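Local atomic coordinates of fatty acid amide hydrolase (Candida albicans, PDB entry 6KVR), a protein that probably hydrolyses monocarboxylic acid amides to the carboxylate and ammonium, as an amidase signature enzyme. Residues V65-L68 and Y69-K72; I22-K25 and E26-K30; Y517-S521 and K522-L526. All coordinates share one frame; numbering follows the deposited sequence.

Contact 1 (V65-L68 and Y69-K72)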
loop_
_atom_site.group_PDB
_atom_site.type_symbol
_atom_site.label_atom_id
_atom_site.label_comp_id
_atom_site.label_asym_id
_atom_site.label_seq_id
_atom_site.Cartn_x
_atom_site.Cartn_y
_atom_site.Cartn_z
ATOM N N VAL A 65 -9.216 34.468 20.171
ATOM C CA VAL A 65 -9.878 34.772 18.900
ATOM C C VAL A 65 -10.886 35.906 19.079
ATOM O O VAL A 65 -10.986 36.810 18.240
ATOM C CB VAL A 65 -10.541 33.503 18.334
ATOM C CG1 VAL A 65 -11.400 33.834 17.108
ATOM C CG2 VAL A 65 -9.475 32.464 17.995
ATOM N N ASP A 66 -11.645 35.878 20.178
ATOM C CA ASP A 66 -12.586 36.956 20.450
ATOM C C ASP A 66 -11.869 38.288 20.607
ATOM O O ASP A 66 -12.302 39.305 20.052
ATOM C CB ASP A 66 -13.388 36.638 21.704
ATOM C CG ASP A 66 -14.718 37.332 21.717
ATOM O OD1 ASP A 66 -15.533 37.051 20.810
ATOM O OD2 ASP A 66 -14.933 38.191 22.602
ATOM N N TYR A 67 -10.762 38.291 21.349
ATOM C CA TYR A 67 -9.977 39.504 21.570
ATOM C C TYR A 67 -9.452 40.100 20.266
ATOM O O TYR A 67 -9.415 41.327 20.106
ATOM C CB TYR A 67 -8.813 39.186 22.501
ATOM C CG TYR A 67 -8.080 40.401 23.028
ATOM C CD1 TYR A 67 -8.661 41.236 23.973
ATOM C CD2 TYR A 67 -6.796 40.700 22.588
ATOM C CE1 TYR A 67 -7.982 42.333 24.463
ATOM C CE2 TYR A 67 -6.112 41.787 23.068
ATOM C CZ TYR A 67 -6.709 42.602 23.999
ATOM O OH TYR A 67 -6.018 43.691 24.462
ATOM N N LEU A 68 -8.998 39.251 19.342
ATOM C CA LEU A 68 -8.470 39.732 18.071
ATOM C C LEU A 68 -9.487 40.611 17.352
ATOM O O LEU A 68 -9.153 41.687 16.836
ATOM C CB LEU A 68 -8.090 38.538 17.195
ATOM C CG LEU A 68 -8.009 38.796 15.691
ATOM C CD1 LEU A 68 -6.812 39.684 15.357
ATOM C CD2 LEU A 68 -7.974 37.472 14.922
ATOM N N TYR A 69 -10.741 40.158 17.314
ATOM C CA TYR A 69 -11.778 40.892 16.613
ATOM C C TYR A 69 -12.277 42.082 17.431
ATOM O O TYR A 69 -12.450 43.177 16.890
ATOM C CB TYR A 69 -12.915 39.939 16.276
ATOM C CG TYR A 69 -12.586 39.014 15.126
ATOM C CD1 TYR A 69 -12.751 39.433 13.813
ATOM C CD2 TYR A 69 -12.103 37.731 15.350
ATOM C CE1 TYR A 69 -12.458 38.599 12.758
ATOM C CE2 TYR A 69 -11.816 36.884 14.295
ATOM C CZ TYR A 69 -11.989 37.324 13.003
ATOM O OH TYR A 69 -11.695 36.500 11.933
ATOM N N SER A 70 -12.477 41.891 18.738
ATOM C CA SER A 70 -13.065 42.936 19.570
ATOM C C SER A 70 -12.115 44.111 19.774
ATOM O O SER A 70 -12.566 45.252 19.900
ATOM C CB SER A 70 -13.483 42.355 20.921
ATOM O OG SER A 70 -12.347 42.093 21.729
ATOM N N GLN A 71 -10.815 43.861 19.832
ATOM C CA GLN A 71 -9.837 44.932 19.935
ATOM C C GLN A 71 -9.319 45.385 18.583
ATOM O O GLN A 71 -8.451 46.264 18.538
ATOM C CB GLN A 71 -8.659 44.502 20.809
ATOM C CG GLN A 71 -8.970 44.595 22.278
ATOM C CD GLN A 71 -8.788 45.997 22.824
ATOM O OE1 GLN A 71 -7.674 46.399 23.189
ATOM N NE2 GLN A 71 -9.871 46.764 22.847
ATOM N N LYS A 72 -9.817 44.789 17.495
ATOM C CA LYS A 72 -9.433 45.131 16.127
ATOM C C LYS A 72 -7.914 45.228 15.986
ATOM O O LYS A 72 -7.358 46.282 15.668
ATOM C CB LYS A 72 -10.115 46.435 15.687
ATOM C CG LYS A 72 -11.647 46.383 15.711
ATOM C CD LYS A 72 -12.275 47.774 15.604
ATOM C CE LYS A 72 -13.569 47.741 14.797
ATOM N NZ LYS A 72 -13.556 48.670 13.619
HETATM O O HOH W 1 -12.965 39.913 23.798
#
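Q71 lays its CG over one face of the Y67 ring, four residues back, at the C-terminal end of helix 64-70. Q71 CG lies 3.7 Å from the centroid of the Y67 ring and 28° off the ring normal, a CH-pi contact displaced toward CE1 and CZ. A bend at chi2 then turns the Q71 amide 38° from the ring plane. The backbone ties the same pair together: Q71 N donates to Y67 O at 2.9 Å. K72, with positive phi, closes the helix in a Schellman motif.

The more enclosed packing is round Y69 and the buried L68. With CG beside its own backbone N and anti to the carbonyl carbon (chi1 -75°), the Y69 ring is directed back along the helix, where V65 O sits at the ring edge, 3.2 Å from Y69 CD2. L68 CD2 approaches Y69 CE2 to 3.9 Å, and V65 CG1 lies alongside at 4.2 Å from the same Y69 CE2.

D66 and S70 form the solvent side. S70 N bonds D66 O at 2.9 Å, but their side chains meet only through a water, which donates to D66 OD2 (2.9 Å) and stands 3.1 Å from S70 OG.

Y69 OH is held by D83 and by R110 of helix 100-118, while its ring meets F79. V65 and L68 rest on Y243 of helix 235-243, and Y67 reaches F117 of helix 100-118, so the short helix lies against both longer ones.

Contact 2 (I22-K25 and E26-K30)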
loop_
_atom_site.group_PDB
_atom_site.type_symbol
_atom_site.label_atom_id
_atom_site.label_comp_id
_atom_site.label_asym_id
_atom_site.label_seq_id
_atom_site.Cartn_x
_atom_site.Cartn_y
_atom_site.Cartn_z
ATOM N N ILE A 22 24.175 15.057 31.582
ATOM C CA ILE A 22 24.595 15.069 30.180
ATOM C C ILE A 22 23.750 16.043 29.369
ATOM O O ILE A 22 24.277 16.805 28.546
ATOM C CB ILE A 22 24.545 13.649 29.590
ATOM C CG1 ILE A 22 25.554 12.745 30.303
ATOM C CG2 ILE A 22 24.826 13.688 28.087
ATOM C CD1 ILE A 22 25.530 11.292 29.831
ATOM N N TYR A 23 22.430 16.051 29.592
ATOM C CA TYR A 23 21.576 16.995 28.874
ATOM C C TYR A 23 21.981 18.434 29.173
ATOM O O TYR A 23 22.139 19.248 28.255
ATOM C CB TYR A 23 20.100 16.762 29.223
ATOM C CG TYR A 23 19.142 17.790 28.630
ATOM C CD1 TYR A 23 18.731 17.706 27.301
ATOM C CD2 TYR A 23 18.651 18.853 29.402
ATOM C CE1 TYR A 23 17.844 18.649 26.752
ATOM C CE2 TYR A 23 17.766 19.795 28.861
ATOM C CZ TYR A 23 17.373 19.685 27.532
ATOM O OH TYR A 23 16.503 20.615 26.976
ATOM N N THR A 24 22.171 18.771 30.453
ATOM C CA THR A 24 22.466 20.167 30.785
ATOM C C THR A 24 23.796 20.624 30.187
ATOM O O THR A 24 23.903 21.754 29.701
ATOM C CB THR A 24 22.457 20.388 32.300
ATOM O OG1 THR A 24 21.250 19.865 32.861
ATOM C CG2 THR A 24 22.512 21.877 32.611
ATOM N N LYS A 25 24.813 19.758 30.178
ATOM C CA LYS A 25 26.117 20.175 29.656
ATOM C C LYS A 25 26.166 20.192 28.126
ATOM O O LYS A 25 26.600 21.186 27.531
ATOM C CB LYS A 25 27.233 19.277 30.197
ATOM C CG LYS A 25 28.496 20.062 30.518
ATOM C CD LYS A 25 29.599 19.219 31.153
ATOM C CE LYS A 25 30.200 19.947 32.367
ATOM N NZ LYS A 25 30.730 21.319 32.064
ATOM N N GLU A 26 25.759 19.096 27.474
ATOM C CA GLU A 26 25.983 18.939 26.039
ATOM C C GLU A 26 24.857 19.473 25.166
ATOM O O GLU A 26 25.115 19.811 24.005
ATOM C CB GLU A 26 26.198 17.463 25.660
ATOM C CG GLU A 26 26.962 16.650 26.671
ATOM C CD GLU A 26 28.446 16.977 26.651
ATOM O OE1 GLU A 26 28.876 17.739 25.748
ATOM O OE2 GLU A 26 29.181 16.487 27.543
ATOM N N TRP A 27 23.622 19.549 25.665
ATOM C CA TRP A 27 22.507 19.868 24.772
ATOM C C TRP A 27 21.734 21.126 25.146
ATOM O O TRP A 27 21.345 21.887 24.252
ATOM C CB TRP A 27 21.565 18.669 24.697
ATOM C CG TRP A 27 22.271 17.480 24.112
ATOM C CD1 TRP A 27 22.859 16.461 24.798
ATOM C CD2 TRP A 27 22.486 17.206 22.721
ATOM N NE1 TRP A 27 23.414 15.558 23.924
ATOM C CE2 TRP A 27 23.206 15.994 22.643
ATOM C CE3 TRP A 27 22.136 17.862 21.536
ATOM C CZ2 TRP A 27 23.584 15.420 21.433
ATOM C CZ3 TRP A 27 22.516 17.292 20.325
ATOM C CH2 TRP A 27 23.226 16.077 20.285
ATOM N N LEU A 28 21.524 21.385 26.435
ATOM C CA LEU A 28 20.770 22.565 26.852
ATOM C C LEU A 28 21.263 23.882 26.261
ATOM O O LEU A 28 20.409 24.717 25.915
ATOM C CB LEU A 28 20.756 22.648 28.382
ATOM C CG LEU A 28 19.980 23.820 28.995
ATOM C CD1 LEU A 28 18.557 23.935 28.424
ATOM C CD2 LEU A 28 19.943 23.668 30.509
ATOM N N PRO A 29 22.574 24.151 26.122
ATOM C CA PRO A 29 22.976 25.397 25.436
ATOM C C PRO A 29 22.448 25.515 24.009
ATOM O O PRO A 29 22.023 26.607 23.608
ATOM C CB PRO A 29 24.510 25.346 25.481
ATOM C CG PRO A 29 24.819 24.492 26.683
ATOM C CD PRO A 29 23.738 23.448 26.705
ATOM N N LYS A 30 22.445 24.428 23.232
ATOM C CA LYS A 30 21.915 24.511 21.872
ATOM C C LYS A 30 20.424 24.816 21.868
ATOM O O LYS A 30 19.933 25.501 20.962
ATOM C CB LYS A 30 22.181 23.208 21.120
ATOM C CG LYS A 30 23.548 22.611 21.394
ATOM C CD LYS A 30 23.863 21.539 20.378
ATOM C CE LYS A 30 25.194 20.898 20.664
ATOM N NZ LYS A 30 26.147 21.348 19.626
#
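Y23 meets two successive residues of the next turn, W27 and L28, and its orientation differs toward each. Its side chain crosses that of W27 at about a right angle, with Y23 CD1 4.0 Å from W27 CB. Toward L28 the crossing is oblique, and Y23 CE2 is 4.2 Å from L28 CB. The phenol gets there because its CG stands anti to the backbone N (chi1 174°), which brings the ring end back toward the following turn.

T24 and L28 instead run side by side in the same direction, T24 CG2 touching L28 CD2 at 3.8 Å; the other branch of T24, OG1, bonds S20 O in the preceding turn. At the surface I22 CG2 brushes E26 CG at 3.9 Å. Beyond the helix, W27 packs on V173 and S411, and Y23 on E413.

The backbone accounts for this spacing. Y23 O accepts from W27 N at 3.0 Å and from L28 N at 2.9 Å, the two donors arriving from opposite faces of the carbonyl plane. P29 follows without an N-H, its CD 3.4 Å from T24 O. A bifurcated carbonyl with an i+5 bond, just before a proline, marks a pi-type turn, followed by a kink at P29 and K30, in helix 20-40.

Contact 3 (Y517-S521 and K522-L526)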
loop_
_atom_site.group_PDB
_atom_site.type_symbol
_atom_site.label_atom_id
_atom_site.label_comp_id
_atom_site.label_asym_id
_atom_site.label_seq_id
_atom_site.Cartn_x
_atom_site.Cartn_y
_atom_site.Cartn_z
ATOM N N TYR A 517 -23.348 6.128 36.170
ATOM C CA TYR A 517 -22.612 5.361 35.178
ATOM C C TYR A 517 -21.598 4.436 35.853
ATOM O O TYR A 517 -20.939 4.806 36.832
ATOM C CB TYR A 517 -21.921 6.327 34.212
ATOM C CG TYR A 517 -21.306 5.689 32.990
ATOM C CD1 TYR A 517 -22.104 5.181 31.963
ATOM C CD2 TYR A 517 -19.927 5.612 32.851
ATOM C CE1 TYR A 517 -21.535 4.597 30.833
ATOM C CE2 TYR A 517 -19.347 5.042 31.729
ATOM C CZ TYR A 517 -20.151 4.536 30.725
ATOM O OH TYR A 517 -19.555 3.966 29.627
ATOM N N LYS A 518 -21.496 3.215 35.341
ATOM C CA LYS A 518 -20.501 2.245 35.779
ATOM C C LYS A 518 -19.361 2.233 34.763
ATOM O O LYS A 518 -19.579 1.921 33.588
ATOM C CB LYS A 518 -21.132 0.857 35.906
ATOM C CG LYS A 518 -20.146 -0.292 36.088
ATOM C CD LYS A 518 -20.870 -1.569 36.530
ATOM C CE LYS A 518 -21.674 -2.185 35.373
ATOM N NZ LYS A 518 -23.037 -2.666 35.778
ATOM N N TYR A 519 -18.158 2.596 35.205
ATOM C CA TYR A 519 -17.034 2.699 34.284
ATOM C C TYR A 519 -16.601 1.317 33.814
ATOM O O TYR A 519 -16.602 0.350 34.581
ATOM C CB TYR A 519 -15.865 3.424 34.951
ATOM C CG TYR A 519 -16.108 4.894 35.143
ATOM C CD1 TYR A 519 -16.340 5.717 34.055
ATOM C CD2 TYR A 519 -16.123 5.464 36.417
ATOM C CE1 TYR A 519 -16.591 7.069 34.219
ATOM C CE2 TYR A 519 -16.363 6.823 36.590
ATOM C CZ TYR A 519 -16.597 7.618 35.482
ATOM O OH TYR A 519 -16.838 8.972 35.631
ATOM N N ARG A 520 -16.227 1.224 32.539
ATOM C CA ARG A 520 -15.744 -0.038 31.982
ATOM C C ARG A 520 -14.248 -0.260 32.164
ATOM O O ARG A 520 -13.781 -1.386 31.970
ATOM C CB ARG A 520 -16.046 -0.109 30.489
ATOM C CG ARG A 520 -17.431 0.293 30.101
ATOM C CD ARG A 520 -17.311 1.244 28.924
ATOM N NE ARG A 520 -18.486 1.216 28.077
ATOM C CZ ARG A 520 -18.735 2.081 27.107
ATOM N NH1 ARG A 520 -17.954 3.128 26.893
ATOM N NH2 ARG A 520 -19.798 1.885 26.329
ATOM N N SER A 521 -13.481 0.773 32.508
ATOM C CA SER A 521 -12.030 0.640 32.584
ATOM C C SER A 521 -11.460 1.785 33.417
ATOM O O SER A 521 -12.132 2.788 33.683
ATOM C CB SER A 521 -11.409 0.628 31.177
ATOM O OG SER A 521 -11.534 1.914 30.572
ATOM N N LYS A 522 -10.200 1.632 33.824
ATOM C CA LYS A 522 -9.546 2.735 34.515
ATOM C C LYS A 522 -9.370 3.926 33.576
ATOM O O LYS A 522 -9.517 5.084 33.995
ATOM C CB LYS A 522 -8.190 2.296 35.072
ATOM C CG LYS A 522 -8.227 1.383 36.302
ATOM C CD LYS A 522 -6.834 1.297 36.912
ATOM C CE LYS A 522 -6.741 0.301 38.063
ATOM N NZ LYS A 522 -6.240 -1.029 37.614
ATOM N N LEU A 523 -9.060 3.657 32.297
ATOM C CA LEU A 523 -8.872 4.735 31.333
ATOM C C LEU A 523 -10.141 5.563 31.166
ATOM O O LEU A 523 -10.082 6.798 31.127
ATOM C CB LEU A 523 -8.421 4.163 29.990
ATOM C CG LEU A 523 -8.140 5.131 28.823
ATOM C CD1 LEU A 523 -7.103 6.175 29.196
ATOM C CD2 LEU A 523 -7.689 4.373 27.556
ATOM N N GLU A 524 -11.301 4.904 31.069
ATOM C CA GLU A 524 -12.543 5.656 30.942
ATOM C C GLU A 524 -12.757 6.550 32.148
ATOM O O GLU A 524 -13.206 7.693 32.006
ATOM C CB GLU A 524 -13.747 4.725 30.755
ATOM C CG GLU A 524 -15.005 5.500 30.327
ATOM C CD GLU A 524 -16.214 4.607 30.096
ATOM O OE1 GLU A 524 -16.275 3.530 30.718
ATOM O OE2 GLU A 524 -17.098 4.977 29.294
ATOM N N GLN A 525 -12.443 6.045 33.347
ATOM C CA GLN A 525 -12.630 6.832 34.561
ATOM C C GLN A 525 -11.663 8.009 34.597
ATOM O O GLN A 525 -12.051 9.141 34.913
ATOM C CB GLN A 525 -12.438 5.954 35.798
ATOM C CG GLN A 525 -12.803 6.677 37.080
ATOM C CD GLN A 525 -12.427 5.910 38.325
ATOM O OE1 GLN A 525 -12.322 4.696 38.306
ATOM N NE2 GLN A 525 -12.211 6.628 39.414
ATOM N N LEU A 526 -10.389 7.744 34.296
ATOM C CA LEU A 526 -9.404 8.813 34.189
ATOM C C LEU A 526 -9.917 9.951 33.301
ATOM O O LEU A 526 -9.950 11.120 33.714
ATOM C CB LEU A 526 -8.097 8.233 33.651
ATOM C CG LEU A 526 -6.926 9.169 33.362
ATOM C CD1 LEU A 526 -6.613 10.084 34.552
ATOM C CD2 LEU A 526 -5.710 8.337 32.974
#
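S521 is the N-cap of helix 522-529, and its OG accepts from E524 N at 3.0 Å with an N-H...O angle of 164°. The classic capping box would return a bond from the E524 side chain to the N-cap nitrogen; here E524 OE1 accepts one residue earlier, from R520 N at 2.9 Å and a nearly straight 175°. S521 O adds the first helical bond, received from Q525 N at 3.3 Å.

The E524 side chain reaches this far because its CG is anti to the backbone N and the chain stays extended beyond it. Its carboxylate is buried and gripped at both oxygens. Y517 OH donates to E524 OE2 at 2.7 Å from the syn side, somewhat out of the carboxylate plane, and the phenol ring stands at 86° to that plane. R520 NH1 makes a salt bridge with E524 OE2 at 3.1 Å, its hydrogen bond weak because the N-H is well off line. The guanidinium plane is close to parallel with the carboxylate, and Y517 OH lies over one of its faces. This concentration of donors would be expected to keep E524 ionised.

Y519 lies against the first turn: Q525 CA is 3.8 Å from the centroid of the Y519 ring, almost on its normal, in a CH-pi contact, and Q525 CG is 3.6 Å from Y519 CD2.

R354 N supplies E524 OE2 with a further donor, and D349 pairs with R520. The loop after helix 512-515 and the start of helix 522-529 are thus joined to the segment between strand 343-346 and helix 357-372.

Along the chain the order is contact 2, contact 1, contact 3, each closing before the next opens. Their centres form a nearly equilateral triangle, with sides of about 40, 40 and 41 Å, and the nearest atoms of any two are about 26 to 30 Å apart. No helix is shared: contact 2 lies within helix 20-40, contact 1 ends helix 64-70, and contact 3 begins helix 522-529. None includes a strand of the mixed sheet, and all lie at the surface, away from the predicted catalytic residues. They therefore record three local helix features, a mid-helix irregularity, a C-terminal stop and an N-terminal start, on separate parts of the amidase periphery.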